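Local coordinates for protein DNA polymerase III, beta subunit (Eubacterium rectale, PDB 3T0P) that probably tethers DNA polymerases to DNA as a head-to-tail homodimeric ring around the duplex, giving them processivity, at residues E158-E161 and K166-V169; F133-V138 and V215-T220; I177-I182 and Q247-D252; H223-F226 and T231-V234; Q141-I146 and K198-I203. One frame throughout, in Å; residues are numbered along the deposited sequence.

Contact 1: E158-E161 and K166-V169; sequences ELFE and KLRV
Phe160 and Val169 face each other as a non-hydrogen-bonded pair of an antiparallel beta hairpin, strands 157-163 and 166-172, in the central domain of this ring-forming subunit. Their side chains lie together on the buried face, where packing is tight. Val169 CG2 stands over one face of the Phe160 ring, 4.0 Å from its centroid, a CH-pi contact displaced toward the rim. Leu167 CD1 adds a further methyl at 4.1 Å from Phe160 CD2. Ring and methyls make no polar demand. Two residues before Phe160, Glu158 OE1 approaches Val169 CG1 to 3.5 Å, and this carboxylate is satisfied by Thr142 OG1.

The other face is polar and firmly bonded, reaching solvent through the partly exposed Glu161; the exposed Lys166, leading away from the hairpin, is the loose end. Glu161 and Arg168 form the hydrogen-bonded pair, with Arg168 N to Glu161 O at 2.7 Å and Glu161 N to Arg168 O at 2.9 Å. Both side chains leave with CG anti to the backbone N (chi1 -167° and 172°) and run alongside each other, which brings their charges together as a salt bridge. Arg168 NH1 has a second carboxylate, that of Asp246. The carboxylate and guanidinium planes are 64° apart, and Glu161 OE1 receives Arg168 NE, at 2.8 Å, from above its carboxylate plane, with NH2 adding a weak bond.

Contact 2: F133-V138 and V215-T220; sequences FTLKEV and VVIYIT
Leu135 reaches from helix 132-140 to Val215 and Ile217 on strand 214-220, a helix-on-sheet packing inside the central domain of the ring-forming fold, in which helices lie against antiparallel sheets. No hydrogen bond crosses the contact; three buried aliphatic side chains make all of it.

The conformation of Leu135 puts a single methyl, CD2, at the sheet. CG is anti to the backbone N (chi1 177°), and a chi2 of 58° then sets CD2 opposite CA, so this methyl forms the far end of an extended side chain and does all the touching. A leucine suits the place because it is long enough to bridge the gap between helix and sheet, whose nearest CA atoms, of Leu135 and Val215, are still 7.9 Å apart. Val215 answers with CG1, the branch on the carbonyl side, and the two side chains cross at about a right angle. Ile217, two residues on and therefore on the same face of the strand, is drawn out in its turn: CD1 lies anti to CA (chi2 166°) and points its end at the helix. Beta-branched residues fit here, since they favour the extended backbone while offering methyls to the core.

Phe226 of the neighbouring strand touches both Leu135 and Ile217, and Ile207 also packs on Leu135, so the leucine sits in a wider apolar cluster. Within the contact Leu135 CD2 lies 4.0 Å from Val215 CG1, and the same methyl is 4.5 Å from Ile217 CD1.

Contact 3: I177-I182 and Q247-D252; sequences ISIRYI and QMLSSD
With CG1 beside its backbone N (chi1 -47°) and CD1 extended beyond it, Ile179 sends its terminal methyl out from the strand to meet Leu249, whose chi1 of -48° likewise swings CG toward the strand. The two side chains meet tip to tip: Ile179 CD1 is 3.7 Å from Leu249 CD2 and 3.9 Å from Leu249 CD1, lodged against the fork of the leucine. Leu249 is also the centre of an inverse gamma turn, a tight bend at the residue whose side chain points to the strand.

Ile177 repeats the posture of Ile179 and crosses the selenomethionine Met248 at about a right angle, Ile177 CD1 lying 4.1 Å from Met248 SE. Farther along the strand Tyr181 OH comes no closer than 4.3 Å to Leu249 CD1, a loose van der Waals approach of hydroxyl to methyl. Ile177, Ile179 and Tyr181 alternate along the strand and so share one face, suited to a loop that turns a leucine fork and a selenium toward it.

The contact joins strand 176-184 of the central domain to the loop leading from strand 231-236 into strand 255-260 of the C-terminal domain. Strand 176-184 runs between strands 166-172 and 357-361, Arg168 packing on Ile179 and Tyr181, while Arg180 and Ile182 face helix 132-140 on the opposite side of the sheet.

Contact 4: H223-F226 and T231-V234; sequences HIVF and TTVV. With EDO (1,2-ethanediol), chain X.
Val225 and Val234 stand side by side, pointing the same way, as a non-hydrogen-bonded pair of the antiparallel beta hairpin formed by strands 223-228 and 231-236. Their CG2 methyls are 4.1 Å apart, since chi1 of 178° and -177° puts each CG1 anti to its backbone N and leaves CG2 beside it. The other branch of Val225, CG1, slants across Thr232 and meets its CG2 at 3.8 Å. Valine and threonine, beta-branched, suit the extended strand and offer methyls to their neighbours.

On the other face Phe226 and Val233 form the hydrogen-bonded pair. Being paired, they bring CB to CB at 4.1 Å; beyond that the side chains diverge obliquely, Val233 CG1 meeting the ring at neither face nor edge. Phe226 N to Val233 O and Val233 N to Phe226 O are both 2.9 Å. Ile203 of helix 197-206 packs on both side chains, which makes apolar residues fitting on this face. Strand 231-236 pairs on its far edge with strand 52-58, so the hairpin continues a sheet from the N-terminal domain.

A polar group lies toward each end of the pairing. His223 is set obliquely against Val234 CG1, and its ND1 is buried by the contact with no partner in the model. Toward the other end Thr232 OG1 hydrogen-bonds O1 of a bound 1,2-ethanediol, probably from the crystallisation liquor, at 3.2 Å.

Contact 5: Q141-I146 and K198-I203; sequences QTIFSI and KTLQEI. With ACT (acetate ion), chain T.
Ile143 is the first residue of 141-146 to meet helix 197-206, against Leu200 and Gln201; Thr142, just before it, bonds back to Val138 O through OG1. The CG1 of Ile143 is anti to the backbone N (chi1 -152°) and chi2 turns CD1 aside, so the two carbons serve different neighbours: CD1 reaches Leu200 CB at 3.8 Å and Leu200 CD1 at 4.1 Å, while CG1 rests on Gln201 CG at 3.9 Å. Isoleucine suits this partly exposed place because its long branch can cover both the leucine and the aliphatic stem of the glutamine. Phe144 turns away toward Ser178 and Arg176. Ser145 OG is hydrogen-bonded to the hydroxyls of Ser171 and Ser178, and its backbone N bonds Thr142 O at 3.3 Å, giving the segment its curl.

That curl brings Ile146 back to the helix. Its CG1 takes the crowded position between backbone N and carbonyl carbon (chi1 64°), and CD1 lies 4.2 Å from Gln201 NE2, a van der Waals contact. Lys198 plays no part in this packing: its NZ binds OXT of an acetate ion, probably from the crystallisation liquor, at 2.7 Å and forms a salt bridge with Asp49.

Strand 157-163 adjoins both segments, Glu158 touching Ile143, Ile146 and Leu200; Leu52, at the start of strand 52-58 in the N-terminal domain, touches Lys198, Thr199 and Glu202 of the helix.

Overall arrangement
Contacts 1 and 4 are buried hairpins held by backbone hydrogen bonds, in two different sheets; contact 1 adds a salt bridge on its partly exposed face, whereas contact 4 has mostly apolar side chains. Contacts 2, 3 and 5 have no hydrogen bond across them. Contact 2 is wholly buried and seats a helix on the sheet of contact 4, strands 214-220 and 223-228 being neighbours in it. Contacts 3 and 5 are only partly buried; contact 3 packs a loop on strand 176-184, the strand next to 166-172 of contact 1. Contact 5, near the chain's centre, touches contact 1 through Glu158, contact 3 through Ser145 and Ser178, and contact 4 through Ile203.

Contact 1: E158-E161 and K166-V169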
# COMPACT_ATOMS: atom_id res chain seq x y z
N GLU B 158 1.31 -11.35 -25.26
CA GLU B 158 2.11 -10.40 -26.00
C GLU B 158 2.87 -11.10 -27.09
O GLU B 158 3.50 -12.13 -26.83
CB GLU B 158 3.09 -9.64 -25.12
CG GLU B 158 2.40 -8.79 -24.09
CD GLU B 158 3.14 -7.55 -23.65
OE1 GLU B 158 4.38 -7.55 -23.55
OE2 GLU B 158 2.44 -6.55 -23.37
N LEU B 159 2.82 -10.55 -28.31
CA LEU B 159 3.60 -11.06 -29.42
C LEU B 159 5.08 -10.70 -29.21
O LEU B 159 5.41 -9.55 -28.90
CB LEU B 159 3.10 -10.48 -30.76
CG LEU B 159 3.90 -10.89 -32.02
CD1 LEU B 159 3.55 -12.30 -32.46
CD2 LEU B 159 3.65 -9.92 -33.14
N PHE B 160 5.96 -11.70 -29.39
CA PHE B 160 7.41 -11.54 -29.37
C PHE B 160 7.89 -11.91 -30.77
O PHE B 160 7.69 -13.05 -31.19
CB PHE B 160 8.04 -12.39 -28.26
CG PHE B 160 8.07 -11.66 -26.94
CD1 PHE B 160 6.90 -11.44 -26.21
CD2 PHE B 160 9.27 -11.19 -26.41
CE1 PHE B 160 6.92 -10.74 -25.00
CE2 PHE B 160 9.29 -10.50 -25.19
CZ PHE B 160 8.12 -10.27 -24.50
N GLU B 161 8.43 -10.94 -31.53
CA GLU B 161 8.86 -11.16 -32.91
C GLU B 161 10.33 -10.75 -33.11
O GLU B 161 10.72 -9.64 -32.77
CB GLU B 161 7.96 -10.41 -33.86
CG GLU B 161 8.10 -10.80 -35.32
CD GLU B 161 7.18 -10.04 -36.25
OE1 GLU B 161 6.43 -9.15 -35.78
OE2 GLU B 161 7.22 -10.32 -37.47
N LYS B 166 16.54 -7.47 -34.77
CA LYS B 166 15.43 -6.65 -34.29
C LYS B 166 14.41 -7.50 -33.57
O LYS B 166 14.03 -8.57 -34.04
CB LYS B 166 14.76 -5.88 -35.44
CG LYS B 166 15.71 -5.26 -36.45
CD LYS B 166 15.90 -3.77 -36.27
CE LYS B 166 16.84 -3.19 -37.30
NZ LYS B 166 16.29 -3.22 -38.69
N LEU B 167 13.97 -6.99 -32.41
CA LEU B 167 12.95 -7.58 -31.59
C LEU B 167 11.81 -6.61 -31.55
O LEU B 167 12.02 -5.41 -31.37
CB LEU B 167 13.46 -7.93 -30.16
CG LEU B 167 12.39 -8.23 -29.08
CD1 LEU B 167 11.64 -9.54 -29.34
CD2 LEU B 167 13.01 -8.29 -27.70
N ARG B 168 10.59 -7.13 -31.68
CA ARG B 168 9.37 -6.32 -31.66
C ARG B 168 8.42 -6.98 -30.68
O ARG B 168 8.24 -8.20 -30.76
CB ARG B 168 8.79 -6.23 -33.09
CG ARG B 168 7.44 -5.59 -33.21
CD ARG B 168 7.12 -5.36 -34.68
NE ARG B 168 6.25 -6.40 -35.23
CZ ARG B 168 5.37 -6.19 -36.21
NH1 ARG B 168 5.24 -4.97 -36.74
NH2 ARG B 168 4.60 -7.18 -36.64
N VAL B 169 7.89 -6.19 -29.71
CA VAL B 169 6.97 -6.64 -28.68
C VAL B 169 5.66 -5.92 -28.89
O VAL B 169 5.64 -4.70 -29.04
CB VAL B 169 7.56 -6.46 -27.25
CG1 VAL B 169 6.56 -6.87 -26.17
CG2 VAL B 169 8.85 -7.26 -27.12

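Contact 2: F133-V138 and V215-T220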
# COMPACT_ATOMS: atom_id res chain seq x y z
N PHE B 133 17.17 -5.15 -17.42
CA PHE B 133 16.58 -3.82 -17.60
C PHE B 133 15.71 -3.76 -18.86
O PHE B 133 14.56 -3.35 -18.79
CB PHE B 133 17.69 -2.76 -17.69
CG PHE B 133 17.14 -1.37 -17.92
CD1 PHE B 133 16.59 -0.64 -16.88
CD2 PHE B 133 17.15 -0.81 -19.19
CE1 PHE B 133 16.05 0.64 -17.10
CE2 PHE B 133 16.63 0.47 -19.41
CZ PHE B 133 16.10 1.19 -18.36
N THR B 134 16.28 -4.17 -20.01
CA THR B 134 15.59 -4.14 -21.29
C THR B 134 14.31 -4.99 -21.23
O THR B 134 13.26 -4.53 -21.68
CB THR B 134 16.54 -4.58 -22.38
OG1 THR B 134 17.62 -3.66 -22.44
CG2 THR B 134 15.88 -4.68 -23.74
N LEU B 135 14.39 -6.20 -20.64
CA LEU B 135 13.23 -7.08 -20.59
C LEU B 135 12.17 -6.52 -19.67
O LEU B 135 10.98 -6.55 -20.01
CB LEU B 135 13.63 -8.51 -20.16
CG LEU B 135 12.48 -9.52 -20.01
CD1 LEU B 135 11.67 -9.69 -21.35
CD2 LEU B 135 12.99 -10.86 -19.49
N LYS B 136 12.56 -6.03 -18.51
CA LYS B 136 11.62 -5.47 -17.55
C LYS B 136 10.98 -4.23 -18.13
O LYS B 136 9.76 -4.09 -18.05
CB LYS B 136 12.31 -5.17 -16.21
CG LYS B 136 11.33 -4.88 -15.07
CD LYS B 136 12.05 -4.84 -13.71
CE LYS B 136 11.08 -4.61 -12.57
NZ LYS B 136 11.67 -4.99 -11.25
N GLU B 137 11.77 -3.38 -18.79
CA GLU B 137 11.26 -2.15 -19.39
C GLU B 137 10.34 -2.40 -20.56
O GLU B 137 9.33 -1.70 -20.66
CB GLU B 137 12.40 -1.23 -19.83
CG GLU B 137 12.97 -0.38 -18.71
CD GLU B 137 12.11 0.79 -18.25
OE1 GLU B 137 12.09 1.83 -18.96
OE2 GLU B 137 11.46 0.67 -17.18
N VAL B 138 10.65 -3.35 -21.44
CA VAL B 138 9.79 -3.60 -22.59
C VAL B 138 8.43 -4.17 -22.12
O VAL B 138 7.42 -3.86 -22.75
CB VAL B 138 10.45 -4.43 -23.72
CG1 VAL B 138 10.49 -5.93 -23.43
CG2 VAL B 138 9.76 -4.17 -25.04
N VAL B 215 19.53 -11.74 -19.11
CA VAL B 215 18.51 -12.78 -19.16
C VAL B 215 18.76 -13.61 -20.42
O VAL B 215 18.87 -13.04 -21.52
CB VAL B 215 17.05 -12.22 -19.12
CG1 VAL B 215 16.02 -13.36 -19.01
CG2 VAL B 215 16.88 -11.27 -17.92
N VAL B 216 18.83 -14.94 -20.29
CA VAL B 216 18.99 -15.80 -21.47
C VAL B 216 17.60 -16.37 -21.78
O VAL B 216 16.91 -16.88 -20.89
CB VAL B 216 20.09 -16.88 -21.31
CG1 VAL B 216 20.24 -17.71 -22.60
CG2 VAL B 216 21.42 -16.24 -20.94
N ILE B 217 17.14 -16.21 -23.01
CA ILE B 217 15.80 -16.64 -23.39
C ILE B 217 15.88 -17.76 -24.46
O ILE B 217 16.65 -17.64 -25.40
CB ILE B 217 14.96 -15.41 -23.89
CG1 ILE B 217 14.81 -14.36 -22.76
CG2 ILE B 217 13.57 -15.83 -24.42
CD1 ILE B 217 14.30 -12.97 -23.22
N TYR B 218 15.07 -18.81 -24.31
CA TYR B 218 14.96 -19.89 -25.30
C TYR B 218 13.53 -20.01 -25.73
O TYR B 218 12.65 -20.04 -24.87
CB TYR B 218 15.44 -21.25 -24.75
CG TYR B 218 16.89 -21.28 -24.34
CD1 TYR B 218 17.89 -21.55 -25.27
CD2 TYR B 218 17.27 -21.02 -23.03
CE1 TYR B 218 19.23 -21.57 -24.90
CE2 TYR B 218 18.60 -21.04 -22.64
CZ TYR B 218 19.58 -21.33 -23.58
OH TYR B 218 20.90 -21.37 -23.20
N ILE B 219 13.28 -20.06 -27.04
CA ILE B 219 11.95 -20.21 -27.61
C ILE B 219 11.95 -21.52 -28.37
O ILE B 219 12.56 -21.63 -29.43
CB ILE B 219 11.57 -18.96 -28.46
CG1 ILE B 219 11.51 -17.69 -27.57
CG2 ILE B 219 10.23 -19.19 -29.10
CD1 ILE B 219 11.54 -16.35 -28.29
N THR B 220 11.36 -22.56 -27.76
CA THR B 220 11.34 -23.91 -28.32
C THR B 220 9.91 -24.39 -28.42
O THR B 220 9.36 -25.00 -27.48
CB THR B 220 12.25 -24.87 -27.54
OG1 THR B 220 13.58 -24.35 -27.56
CG2 THR B 220 12.29 -26.30 -28.16

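Contact 3: I177-I182 and Q247-D252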
# COMPACT_ATOMS: atom_id res chain seq x y z
N ILE B 177 -3.10 -0.49 -29.59
CA ILE B 177 -1.96 -1.34 -29.90
C ILE B 177 -0.72 -0.66 -29.34
O ILE B 177 -0.51 0.54 -29.56
CB ILE B 177 -1.83 -1.67 -31.43
CG1 ILE B 177 -3.17 -2.18 -32.05
CG2 ILE B 177 -0.68 -2.67 -31.69
CD1 ILE B 177 -3.13 -2.42 -33.60
N SER B 178 0.08 -1.42 -28.59
CA SER B 178 1.37 -0.97 -28.06
C SER B 178 2.46 -1.79 -28.71
O SER B 178 2.41 -3.02 -28.64
CB SER B 178 1.42 -1.12 -26.55
OG SER B 178 0.36 -0.38 -25.97
N ILE B 179 3.39 -1.12 -29.38
CA ILE B 179 4.50 -1.77 -30.08
C ILE B 179 5.81 -1.14 -29.66
O ILE B 179 6.00 0.07 -29.78
CB ILE B 179 4.36 -1.72 -31.64
CG1 ILE B 179 2.95 -2.12 -32.11
CG2 ILE B 179 5.44 -2.58 -32.32
CD1 ILE B 179 2.63 -1.70 -33.54
N ARG B 180 6.74 -1.98 -29.22
CA ARG B 180 8.09 -1.58 -28.88
C ARG B 180 9.08 -2.29 -29.78
O ARG B 180 8.90 -3.45 -30.11
CB ARG B 180 8.39 -1.84 -27.42
CG ARG B 180 7.82 -0.76 -26.47
CD ARG B 180 8.68 0.49 -26.53
NE ARG B 180 8.12 1.57 -25.72
CZ ARG B 180 8.79 2.66 -25.37
NH1 ARG B 180 10.06 2.82 -25.74
NH2 ARG B 180 8.21 3.58 -24.61
N TYR B 181 10.10 -1.56 -30.23
CA TYR B 181 11.18 -2.07 -31.06
C TYR B 181 12.48 -2.00 -30.30
O TYR B 181 12.74 -1.02 -29.58
CB TYR B 181 11.30 -1.28 -32.36
CG TYR B 181 10.10 -1.39 -33.26
CD1 TYR B 181 9.11 -0.41 -33.25
CD2 TYR B 181 9.99 -2.41 -34.19
CE1 TYR B 181 8.01 -0.48 -34.11
CE2 TYR B 181 8.91 -2.49 -35.07
CZ TYR B 181 7.90 -1.53 -35.01
OH TYR B 181 6.82 -1.62 -35.85
N ILE B 182 13.29 -3.07 -30.43
CA ILE B 182 14.59 -3.17 -29.77
C ILE B 182 15.59 -3.63 -30.82
O ILE B 182 15.33 -4.59 -31.54
CB ILE B 182 14.53 -4.14 -28.54
CG1 ILE B 182 13.56 -3.62 -27.46
CG2 ILE B 182 15.92 -4.40 -27.93
CD1 ILE B 182 13.12 -4.73 -26.45
N GLN B 247 -0.54 -3.98 -41.57
CA GLN B 247 -1.50 -3.35 -42.49
C GLN B 247 -2.10 -2.06 -41.91
O GLN B 247 -2.41 -1.14 -42.67
CB GLN B 247 -2.64 -4.34 -42.84
CG GLN B 247 -3.26 -5.06 -41.65
CD GLN B 247 -4.70 -5.43 -41.88
OE1 GLN B 247 -5.62 -4.73 -41.45
NE2 GLN B 247 -4.93 -6.56 -42.55
N MSE B 248 -2.28 -2.02 -40.57
CA MSE B 248 -2.87 -0.91 -39.81
C MSE B 248 -1.88 0.19 -39.47
O MSE B 248 -2.28 1.25 -39.00
CB MSE B 248 -3.46 -1.43 -38.50
CG MSE B 248 -4.59 -2.37 -38.71
SE MSE B 248 -5.41 -2.64 -37.01
CE MSE B 248 -7.27 -2.70 -37.62
N LEU B 249 -0.59 -0.06 -39.69
CA LEU B 249 0.45 0.92 -39.41
C LEU B 249 0.70 1.73 -40.69
O LEU B 249 1.85 1.91 -41.11
CB LEU B 249 1.73 0.24 -38.86
CG LEU B 249 1.54 -0.79 -37.72
CD1 LEU B 249 2.83 -1.52 -37.40
CD2 LEU B 249 0.92 -0.15 -36.47
N SER B 250 -0.41 2.20 -41.31
CA SER B 250 -0.43 3.03 -42.52
C SER B 250 0.17 4.38 -42.17
O SER B 250 -0.35 5.10 -41.32
CB SER B 250 -1.85 3.19 -43.05
OG SER B 250 -2.37 1.95 -43.52
N SER B 251 1.32 4.68 -42.80
CA SER B 251 2.11 5.89 -42.58
C SER B 251 1.43 7.22 -43.06
O SER B 251 2.06 8.27 -42.95
CB SER B 251 3.47 5.75 -43.26
OG SER B 251 4.37 6.77 -42.89
N ASP B 252 0.18 7.17 -43.57
CA ASP B 252 -0.50 8.38 -44.05
C ASP B 252 -1.31 9.05 -42.95
O ASP B 252 -2.03 8.37 -42.21
CB ASP B 252 -1.41 8.09 -45.26
CG ASP B 252 -1.83 6.66 -45.45
OD1 ASP B 252 -2.52 6.12 -44.55
OD2 ASP B 252 -1.49 6.07 -46.51

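Contact 4: H223-F226 and T231-V234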
# COMPACT_ATOMS: atom_id res chain seq x y z
N HIS B 223 7.04 -23.64 -25.95
CA HIS B 223 7.54 -23.08 -24.70
C HIS B 223 8.53 -21.93 -24.88
O HIS B 223 9.22 -21.82 -25.89
CB HIS B 223 8.22 -24.18 -23.89
CG HIS B 223 7.28 -25.29 -23.49
ND1 HIS B 223 6.53 -25.21 -22.34
CD2 HIS B 223 6.97 -26.42 -24.15
CE1 HIS B 223 5.79 -26.31 -22.32
NE2 HIS B 223 6.03 -27.07 -23.39
N ILE B 224 8.57 -21.07 -23.86
CA ILE B 224 9.54 -19.99 -23.72
C ILE B 224 10.21 -20.22 -22.36
O ILE B 224 9.53 -20.55 -21.40
CB ILE B 224 8.97 -18.57 -23.91
CG1 ILE B 224 10.12 -17.52 -23.90
CG2 ILE B 224 7.85 -18.24 -22.89
CD1 ILE B 224 9.73 -16.13 -24.57
N VAL B 225 11.54 -20.09 -22.32
CA VAL B 225 12.36 -20.27 -21.12
C VAL B 225 13.18 -18.99 -20.90
O VAL B 225 13.77 -18.47 -21.84
CB VAL B 225 13.27 -21.53 -21.23
CG1 VAL B 225 14.17 -21.70 -20.00
CG2 VAL B 225 12.44 -22.80 -21.48
N PHE B 226 13.15 -18.47 -19.68
CA PHE B 226 13.92 -17.32 -19.22
C PHE B 226 14.87 -17.78 -18.15
O PHE B 226 14.42 -18.39 -17.19
CB PHE B 226 13.00 -16.23 -18.63
CG PHE B 226 11.94 -15.69 -19.55
CD1 PHE B 226 10.71 -16.31 -19.65
CD2 PHE B 226 12.16 -14.51 -20.26
CE1 PHE B 226 9.72 -15.80 -20.50
CE2 PHE B 226 11.17 -14.00 -21.09
CZ PHE B 226 9.96 -14.66 -21.21
N THR B 231 17.67 -18.80 -11.33
CA THR B 231 16.26 -19.03 -11.62
C THR B 231 16.01 -19.36 -13.08
O THR B 231 16.67 -18.84 -13.97
CB THR B 231 15.48 -17.76 -11.21
OG1 THR B 231 15.72 -17.56 -9.82
CG2 THR B 231 13.98 -17.86 -11.43
N THR B 232 15.04 -20.25 -13.29
CA THR B 232 14.53 -20.67 -14.59
C THR B 232 13.02 -20.50 -14.56
O THR B 232 12.35 -20.98 -13.66
CB THR B 232 14.95 -22.11 -14.92
OG1 THR B 232 16.37 -22.19 -14.84
CG2 THR B 232 14.54 -22.53 -16.32
N VAL B 233 12.52 -19.76 -15.52
CA VAL B 233 11.10 -19.54 -15.71
C VAL B 233 10.76 -20.24 -16.99
O VAL B 233 11.44 -20.03 -18.00
CB VAL B 233 10.73 -18.05 -15.72
CG1 VAL B 233 9.28 -17.86 -16.11
CG2 VAL B 233 11.01 -17.40 -14.37
N VAL B 234 9.74 -21.13 -16.94
CA VAL B 234 9.25 -21.86 -18.11
C VAL B 234 7.76 -21.56 -18.31
O VAL B 234 6.97 -21.66 -17.38
CB VAL B 234 9.53 -23.36 -18.01
CG1 VAL B 234 9.06 -24.09 -19.28
CG2 VAL B 234 11.02 -23.62 -17.76
C1 EDO X . 19.16 -23.45 -12.66
O1 EDO X . 18.73 -22.08 -12.74
C2 EDO X . 17.96 -24.39 -12.62
O2 EDO X . 16.93 -23.85 -11.78

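Contact 5: Q141-I146 and K198-I203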
# COMPACT_ATOMS: atom_id res chain seq x y z
N GLN B 141 6.40 -1.20 -20.73
CA GLN B 141 6.05 -0.37 -21.88
C GLN B 141 4.95 -0.95 -22.77
O GLN B 141 4.49 -0.23 -23.67
CB GLN B 141 7.29 -0.12 -22.73
CG GLN B 141 8.27 0.84 -22.08
CD GLN B 141 9.62 0.81 -22.73
OE1 GLN B 141 9.97 -0.09 -23.52
NE2 GLN B 141 10.43 1.79 -22.40
N THR B 142 4.49 -2.20 -22.51
CA THR B 142 3.48 -2.84 -23.36
C THR B 142 2.40 -3.63 -22.62
O THR B 142 1.32 -3.82 -23.18
CB THR B 142 4.16 -3.83 -24.37
OG1 THR B 142 4.89 -4.81 -23.64
CG2 THR B 142 5.08 -3.15 -25.35
N ILE B 143 2.70 -4.17 -21.44
CA ILE B 143 1.79 -5.08 -20.71
C ILE B 143 0.39 -4.49 -20.40
O ILE B 143 -0.57 -5.26 -20.33
CB ILE B 143 2.45 -5.65 -19.42
CG1 ILE B 143 1.87 -7.03 -19.03
CG2 ILE B 143 2.42 -4.66 -18.23
CD1 ILE B 143 2.10 -8.11 -20.02
N PHE B 144 0.28 -3.17 -20.24
CA PHE B 144 -0.97 -2.51 -19.88
C PHE B 144 -2.06 -2.65 -20.94
O PHE B 144 -3.22 -2.41 -20.61
CB PHE B 144 -0.72 -1.02 -19.61
CG PHE B 144 -0.23 -0.26 -20.81
CD1 PHE B 144 -1.12 0.20 -21.77
CD2 PHE B 144 1.13 -0.03 -21.00
CE1 PHE B 144 -0.67 0.87 -22.91
CE2 PHE B 144 1.57 0.64 -22.15
CZ PHE B 144 0.67 1.10 -23.07
N SER B 145 -1.72 -2.98 -22.22
CA SER B 145 -2.75 -3.01 -23.26
C SER B 145 -3.10 -4.42 -23.76
O SER B 145 -3.67 -4.55 -24.83
CB SER B 145 -2.40 -2.08 -24.42
OG SER B 145 -1.08 -2.28 -24.87
N ILE B 146 -2.87 -5.45 -22.93
CA ILE B 146 -3.35 -6.80 -23.20
C ILE B 146 -4.85 -6.82 -22.80
O ILE B 146 -5.25 -5.98 -21.99
CB ILE B 146 -2.52 -7.89 -22.46
CG1 ILE B 146 -2.66 -7.76 -20.91
CG2 ILE B 146 -1.05 -7.90 -22.92
CD1 ILE B 146 -2.10 -8.95 -20.08
N LYS B 198 0.10 -13.19 -18.03
CA LYS B 198 0.45 -13.57 -16.66
C LYS B 198 1.96 -13.91 -16.52
O LYS B 198 2.55 -13.57 -15.52
CB LYS B 198 -0.41 -14.74 -16.19
CG LYS B 198 -0.30 -15.02 -14.68
CD LYS B 198 -1.26 -16.14 -14.22
CE LYS B 198 -0.98 -17.53 -14.79
NZ LYS B 198 0.37 -18.06 -14.41
N THR B 199 2.56 -14.57 -17.52
CA THR B 199 3.99 -14.93 -17.49
C THR B 199 4.86 -13.69 -17.38
O THR B 199 5.77 -13.65 -16.56
CB THR B 199 4.35 -15.73 -18.73
OG1 THR B 199 3.69 -16.99 -18.62
CG2 THR B 199 5.87 -15.90 -18.90
N LEU B 200 4.58 -12.70 -18.22
CA LEU B 200 5.27 -11.42 -18.28
C LEU B 200 5.02 -10.61 -17.04
O LEU B 200 5.97 -10.02 -16.54
CB LEU B 200 4.87 -10.66 -19.54
CG LEU B 200 5.19 -11.42 -20.84
CD1 LEU B 200 4.69 -10.66 -22.02
CD2 LEU B 200 6.70 -11.69 -20.98
N GLN B 201 3.79 -10.62 -16.49
CA GLN B 201 3.50 -9.90 -15.24
C GLN B 201 4.27 -10.51 -14.06
O GLN B 201 4.87 -9.77 -13.29
CB GLN B 201 2.00 -9.93 -14.93
CG GLN B 201 1.17 -8.99 -15.77
CD GLN B 201 -0.32 -9.29 -15.69
OE1 GLN B 201 -0.76 -10.40 -15.34
NE2 GLN B 201 -1.13 -8.31 -16.06
N GLU B 202 4.29 -11.85 -13.96
CA GLU B 202 4.99 -12.54 -12.86
C GLU B 202 6.51 -12.40 -12.97
O GLU B 202 7.19 -12.24 -11.95
CB GLU B 202 4.58 -14.02 -12.79
CG GLU B 202 3.11 -14.23 -12.47
CD GLU B 202 2.55 -13.42 -11.31
OE1 GLU B 202 3.19 -13.39 -10.24
OE2 GLU B 202 1.48 -12.79 -11.48
N ILE B 203 7.04 -12.41 -14.20
CA ILE B 203 8.49 -12.28 -14.38
C ILE B 203 8.95 -10.82 -14.03
O ILE B 203 10.05 -10.65 -13.51
CB ILE B 203 8.97 -12.81 -15.75
CG1 ILE B 203 10.43 -13.19 -15.69
CG2 ILE B 203 8.68 -11.89 -16.90
CD1 ILE B 203 10.79 -14.32 -16.56
C ACT T . 0.28 -17.36 -11.08
O ACT T . 0.35 -16.69 -10.06
OXT ACT T . 1.08 -17.17 -11.98
CH3 ACT T . -0.85 -18.37 -11.20